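Local coordinates for protein beta-N-acetylhexosaminidase (Bacteroides fragilis, PDB 4PYS) that probably hydrolyses terminal beta-linked N-acetylhexosamine residues from glycans, as a glycoside hydrolase family 20 beta-N-acetylhexosaminidase, at residues I43-E48 with Y101-L106; S157-N162 with P452-L457. One frame throughout, in Å; residues are numbered along the deposited sequence.

Interaction 1: residues I43-E48 with Y101-L106; sequences IRLFYE and YAIQSL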
loop_
_atom_site.group_PDB
_atom_site.type_symbol
_atom_site.label_atom_id
_atom_site.label_comp_id
_atom_site.label_asym_id
_atom_site.label_seq_id
_atom_site.Cartn_x
_atom_site.Cartn_y
_atom_site.Cartn_z
ATOM N N ILE A 43 8.710 19.708 2.201
ATOM C CA ILE A 43 8.827 20.575 3.361
ATOM C C ILE A 43 7.616 20.555 4.306
ATOM O O ILE A 43 7.765 20.798 5.503
ATOM C CB ILE A 43 9.195 22.016 2.951
ATOM C CG1 ILE A 43 9.979 22.691 4.073
ATOM C CG2 ILE A 43 7.959 22.808 2.542
ATOM C CD1 ILE A 43 11.203 21.892 4.506
ATOM N N ARG A 44 6.426 20.266 3.785
ATOM C CA ARG A 44 5.251 20.180 4.647
ATOM C C ARG A 44 5.403 19.048 5.672
ATOM O O ARG A 44 4.964 19.173 6.821
ATOM C CB ARG A 44 3.974 20.014 3.823
ATOM C CG ARG A 44 3.485 21.317 3.195
ATOM C CD ARG A 44 2.119 21.156 2.540
ATOM N NE ARG A 44 2.229 20.734 1.145
ATOM C CZ ARG A 44 2.387 21.574 0.125
ATOM N NH1 ARG A 44 2.461 22.882 0.346
ATOM N NH2 ARG A 44 2.476 21.110 -1.116
ATOM N N LEU A 45 6.052 17.961 5.265
ATOM C CA LEU A 45 6.297 16.844 6.182
ATOM C C LEU A 45 7.298 17.237 7.264
ATOM O O LEU A 45 7.145 16.872 8.434
ATOM C CB LEU A 45 6.789 15.603 5.430
ATOM C CG LEU A 45 6.985 14.330 6.259
ATOM C CD1 LEU A 45 5.654 13.862 6.853
ATOM C CD2 LEU A 45 7.618 13.217 5.425
ATOM N N PHE A 46 8.328 17.976 6.866
ATOM C CA PHE A 46 9.319 18.462 7.818
ATOM C C PHE A 46 8.668 19.372 8.860
ATOM O O PHE A 46 8.933 19.248 10.062
ATOM C CB PHE A 46 10.439 19.216 7.079
ATOM C CG PHE A 46 11.496 19.761 7.994
ATOM C CD1 PHE A 46 12.569 18.966 8.377
ATOM C CD2 PHE A 46 11.412 21.060 8.486
ATOM C CE1 PHE A 46 13.539 19.449 9.232
ATOM C CE2 PHE A 46 12.379 21.555 9.344
ATOM C CZ PHE A 46 13.449 20.748 9.717
ATOM N N TYR A 47 7.822 20.295 8.408
ATOM C CA TYR A 47 7.158 21.218 9.330
ATOM C C TYR A 47 6.238 20.469 10.295
ATOM O O TYR A 47 6.078 20.845 11.456
ATOM C CB TYR A 47 6.348 22.271 8.568
ATOM C CG TYR A 47 7.167 23.244 7.743
ATOM C CD1 TYR A 47 8.452 23.615 8.126
ATOM C CD2 TYR A 47 6.647 23.796 6.576
ATOM C CE1 TYR A 47 9.195 24.504 7.365
ATOM C CE2 TYR A 47 7.377 24.681 5.814
ATOM C CZ TYR A 47 8.652 25.033 6.214
ATOM O OH TYR A 47 9.379 25.916 5.448
ATOM N N GLU A 48 5.630 19.402 9.806
ATOM C CA GLU A 48 4.693 18.635 10.610
ATOM C C GLU A 48 5.379 17.740 11.647
ATOM O O GLU A 48 4.867 17.556 12.756
ATOM C CB GLU A 48 3.821 17.785 9.681
ATOM C CG GLU A 48 2.754 16.974 10.389
ATOM C CD GLU A 48 1.995 16.073 9.434
ATOM O OE1 GLU A 48 1.481 16.576 8.406
ATOM O OE2 GLU A 48 1.921 14.860 9.714
ATOM N N TYR A 101 12.314 10.340 2.865
ATOM C CA TYR A 101 12.829 9.241 3.662
ATOM C C TYR A 101 13.915 9.716 4.618
ATOM O O TYR A 101 14.005 9.220 5.742
ATOM C CB TYR A 101 13.301 8.092 2.754
ATOM C CG TYR A 101 12.145 7.519 1.956
ATOM C CD1 TYR A 101 10.881 7.411 2.522
ATOM C CD2 TYR A 101 12.308 7.125 0.627
ATOM C CE1 TYR A 101 9.797 6.900 1.789
ATOM C CE2 TYR A 101 11.236 6.610 -0.109
ATOM C CZ TYR A 101 9.988 6.503 0.485
ATOM O OH TYR A 101 8.914 6.003 -0.235
ATOM N N ALA A 102 14.725 10.687 4.197
ATOM C CA ALA A 102 15.678 11.299 5.133
ATOM C C ALA A 102 14.955 11.925 6.322
ATOM O O ALA A 102 15.408 11.822 7.461
ATOM C CB ALA A 102 16.559 12.347 4.423
ATOM N N ILE A 103 13.832 12.593 6.055
ATOM C CA ILE A 103 13.039 13.184 7.124
ATOM C C ILE A 103 12.520 12.105 8.060
ATOM O O ILE A 103 12.539 12.285 9.270
ATOM C CB ILE A 103 11.862 14.027 6.560
ATOM C CG1 ILE A 103 12.406 15.342 5.985
ATOM C CG2 ILE A 103 10.815 14.342 7.635
ATOM C CD1 ILE A 103 11.409 16.075 5.081
ATOM N N GLN A 104 12.079 10.978 7.512
ATOM C CA GLN A 104 11.598 9.895 8.369
ATOM C C GLN A 104 12.734 9.365 9.252
ATOM O O GLN A 104 12.521 9.026 10.411
ATOM C CB GLN A 104 11.002 8.749 7.537
ATOM C CG GLN A 104 9.756 9.113 6.741
ATOM C CD GLN A 104 8.559 9.460 7.621
ATOM O OE1 GLN A 104 8.637 9.439 8.858
ATOM N NE2 GLN A 104 7.439 9.770 6.979
ATOM N N SER A 105 13.946 9.289 8.710
ATOM C CA SER A 105 15.081 8.872 9.536
ATOM C C SER A 105 15.428 9.901 10.622
ATOM O O SER A 105 15.724 9.525 11.760
ATOM C CB SER A 105 16.308 8.548 8.674
ATOM O OG SER A 105 16.085 7.358 7.931
ATOM N N LEU A 106 15.397 11.186 10.277
ATOM C CA LEU A 106 15.678 12.237 11.258
ATOM C C LEU A 106 14.674 12.182 12.408
ATOM O O LEU A 106 15.032 12.413 13.567
ATOM C CB LEU A 106 15.659 13.627 10.602
ATOM C CG LEU A 106 16.858 13.991 9.722
ATOM C CD1 LEU A 106 16.610 15.312 8.992
ATOM C CD2 LEU A 106 18.128 14.079 10.561
#

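Interaction 2: residues S157-N162 with P452-L457; sequences SMLKMN and PRILAL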
loop_
_atom_site.group_PDB
_atom_site.type_symbol
_atom_site.label_atom_id
_atom_site.label_comp_id
_atom_site.label_asym_id
_atom_site.label_seq_id
_atom_site.Cartn_x
_atom_site.Cartn_y
_atom_site.Cartn_z
ATOM N N SER A 157 4.440 5.929 4.974
ATOM C CA SER A 157 5.577 6.839 4.778
ATOM C C SER A 157 6.601 6.680 5.889
ATOM O O SER A 157 7.812 6.663 5.639
ATOM C CB SER A 157 5.087 8.287 4.754
ATOM O OG SER A 157 6.154 9.166 4.413
HETATM N N MSE A 158 6.108 6.542 7.113
HETATM C CA MSE A 158 6.968 6.390 8.284
HETATM C C MSE A 158 7.870 5.167 8.153
HETATM O O MSE A 158 8.999 5.162 8.649
HETATM C CB MSE A 158 6.093 6.268 9.549
HETATM C CG MSE A 158 6.872 6.046 10.834
HETATM SE SE MSE A 158 5.625 5.849 12.323
HETATM C CE MSE A 158 4.891 4.093 11.808
ATOM N N LEU A 159 7.366 4.138 7.478
ATOM C CA LEU A 159 8.080 2.874 7.345
ATOM C C LEU A 159 8.801 2.802 5.999
ATOM O O LEU A 159 9.268 1.732 5.587
ATOM C CB LEU A 159 7.088 1.715 7.477
ATOM C CG LEU A 159 6.452 1.609 8.876
ATOM C CD1 LEU A 159 5.473 0.457 8.946
ATOM C CD2 LEU A 159 7.510 1.451 9.940
ATOM N N LYS A 160 8.893 3.956 5.341
ATOM C CA LYS A 160 9.580 4.116 4.052
ATOM C C LYS A 160 8.973 3.325 2.881
ATOM O O LYS A 160 9.659 3.009 1.919
ATOM C CB LYS A 160 11.089 3.841 4.197
ATOM C CG LYS A 160 11.767 4.812 5.192
ATOM C CD LYS A 160 13.294 4.803 4.998
ATOM C CE LYS A 160 13.995 5.860 5.839
ATOM N NZ LYS A 160 14.070 5.461 7.293
HETATM N N MSE A 161 7.680 3.037 2.954
HETATM C CA MSE A 161 6.984 2.492 1.788
HETATM C C MSE A 161 6.688 3.590 0.805
HETATM O O MSE A 161 6.877 4.773 1.117
HETATM C CB MSE A 161 5.696 1.822 2.242
HETATM C CG MSE A 161 6.008 0.711 3.208
HETATM SE SE MSE A 161 4.363 -0.211 3.686
HETATM C CE MSE A 161 5.113 -1.381 5.069
ATOM N N ASN A 162 6.274 3.214 -0.401
ATOM C CA ASN A 162 5.979 4.227 -1.405
ATOM C C ASN A 162 4.614 4.139 -2.068
ATOM O O ASN A 162 4.266 5.022 -2.855
ATOM C CB ASN A 162 7.080 4.340 -2.479
ATOM C CG ASN A 162 7.439 3.008 -3.126
ATOM O OD1 ASN A 162 6.851 1.965 -2.829
ATOM N ND2 ASN A 162 8.424 3.047 -4.039
ATOM N N PRO A 452 3.075 -5.679 15.683
ATOM C CA PRO A 452 4.346 -5.267 15.084
ATOM C C PRO A 452 4.700 -5.970 13.783
ATOM O O PRO A 452 5.762 -5.699 13.262
ATOM C CB PRO A 452 5.376 -5.692 16.149
ATOM C CG PRO A 452 4.759 -6.922 16.752
ATOM C CD PRO A 452 3.263 -6.652 16.780
ATOM N N ARG A 453 3.865 -6.858 13.262
ATOM C CA ARG A 453 4.311 -7.638 12.108
ATOM C C ARG A 453 4.612 -6.804 10.864
ATOM O O ARG A 453 5.458 -7.178 10.048
ATOM C CB ARG A 453 3.337 -8.774 11.807
ATOM C CG ARG A 453 3.330 -9.851 12.903
ATOM C CD ARG A 453 2.214 -10.878 12.692
ATOM N NE ARG A 453 0.911 -10.212 12.638
ATOM C CZ ARG A 453 -0.214 -10.785 12.233
ATOM N NH1 ARG A 453 -0.221 -12.057 11.851
ATOM N NH2 ARG A 453 -1.341 -10.076 12.202
ATOM N N ILE A 454 3.961 -5.658 10.716
ATOM C CA ILE A 454 4.293 -4.801 9.560
ATOM C C ILE A 454 5.748 -4.311 9.591
ATOM O O ILE A 454 6.330 -3.976 8.558
ATOM C CB ILE A 454 3.326 -3.597 9.434
ATOM C CG1 ILE A 454 3.454 -2.978 8.032
ATOM C CG2 ILE A 454 3.580 -2.561 10.532
ATOM C CD1 ILE A 454 2.189 -2.414 7.500
ATOM N N LEU A 455 6.355 -4.284 10.774
ATOM C CA LEU A 455 7.725 -3.809 10.851
ATOM C C LEU A 455 8.662 -4.802 10.177
ATOM O O LEU A 455 9.684 -4.416 9.615
ATOM C CB LEU A 455 8.143 -3.615 12.318
ATOM C CG LEU A 455 7.377 -2.531 13.074
ATOM C CD1 LEU A 455 7.805 -2.505 14.537
ATOM C CD2 LEU A 455 7.638 -1.181 12.438
ATOM N N ALA A 456 8.323 -6.084 10.249
ATOM C CA ALA A 456 9.152 -7.100 9.603
ATOM C C ALA A 456 8.999 -6.988 8.095
ATOM O O ALA A 456 9.968 -7.129 7.351
ATOM C CB ALA A 456 8.769 -8.485 10.083
ATOM N N LEU A 457 7.779 -6.714 7.647
ATOM C CA LEU A 457 7.536 -6.512 6.215
ATOM C C LEU A 457 8.258 -5.268 5.712
ATOM O O LEU A 457 8.897 -5.305 4.655
ATOM C CB LEU A 457 6.025 -6.433 5.931
ATOM C CG LEU A 457 5.305 -7.756 6.208
ATOM C CD1 LEU A 457 3.782 -7.604 6.134
ATOM C CD2 LEU A 457 5.796 -8.845 5.253
#

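Interaction 1: residues I43-E48 with Y101-L106
The side chains of Leu-45 and Ile-103 meet because both send a branch off opposite the backbone N: in Leu-45 this is CG (chi1 -176°), in Ile-103 it is CG2. The two chains slide past one another in opposite directions, with Leu-45 CD2 resting 4.0 Å from Ile-103 CG2. The other arm of Ile-103 reaches past the Phe-46 ring, CG1 lying at the ring edge near its plane. Its terminal CD1 settles against the start of the phenylalanine side chain, 3.8 Å from Phe-46 CB. Gln-104 crosses Leu-45 at about a right angle; the bend at its chi2 (-66°) brings NE2 to 3.8 Å from Leu-45 CD2. That amide is secured at both ends, through OE1 to Arg-107 and NE2 to Ser-157 OG, so the leucine methyl merely packs beside it. The two helical segments run nearly parallel, 10° apart, with axes 10.0 Å from each other. Both helices lie on the mixed sheet of the N-terminal domain: Ile-43 and Phe-46 touch strands 31-35 and 56-58, Ala-102 and Leu-106 touch strand 80-84, and the Phe-46 ring meets Trp-69 almost perpendicularly.

Interaction 2: residues S157-N162 with P452-L457
No ring or other flat group takes part where Leu-159 and Met-161 meet Ile-454 and Leu-455, so aliphatic branches make the whole contact. Leu-159 forks between two neighbours. Its CD1 lies 3.9 Å from Ile-454 CG2, while CD2 comes to 3.6 Å from Leu-455 CD2, the closest approach here. Leucine meets leucine at about a right angle, methyl against methyl. Met-161, modelled as selenomethionine, is stretched out beyond CG (chi2 -176°, chi3 -173°) and carries its CE across to the isoleucine, 3.8 Å from Ile-454 CG1 and 3.9 Å from Ile-454 CD1. Ile-454 is met by both residues, Leu-159 chiefly at CG2 and also near CG1, Met-161 along the CG1-CD1 arm. Helix 146-158 ends in a Schellman motif: Lys-160, at positive phi, bonds through N to Ser-157 O, and Met-161 N bonds back to Ala-156 O. Leu-159 and Met-161 flank Lys-160 in sequence, and both direct CB toward helix 453-462. The chain then leads into barrel strand 163-170, while helix 453-462 comes after strand 428-435 and the short helix 447-450; both strands flank 132-138. Ala-458 extends the apolar surface under Leu-159 and Met-161. With four buried side chains and no hydrogen bond between the segments, van der Waals packing and exclusion of water hold this turn against the helix.

From the N terminus, interaction 1 comes first, closing a loop of 52 residues that includes several strands of the first domain's sheet. Interaction 2 opens only after it has closed, and spans 289 residues, bringing the early part of the catalytic barrel to one of its last helices. The two contacts therefore stand in series, neither nested nor crossed, with centres about 16 Å apart. Helix 96-109 and the turn after helix 146-158 bridge them: Tyr-101 OH lies 2.7 Å from Met-161 O and Ser-105 OG 2.8 Å from Lys-160 NZ, both probable hydrogen bonds. These two bonds, rather than either contact itself, link the N-terminal domain to the barrel here.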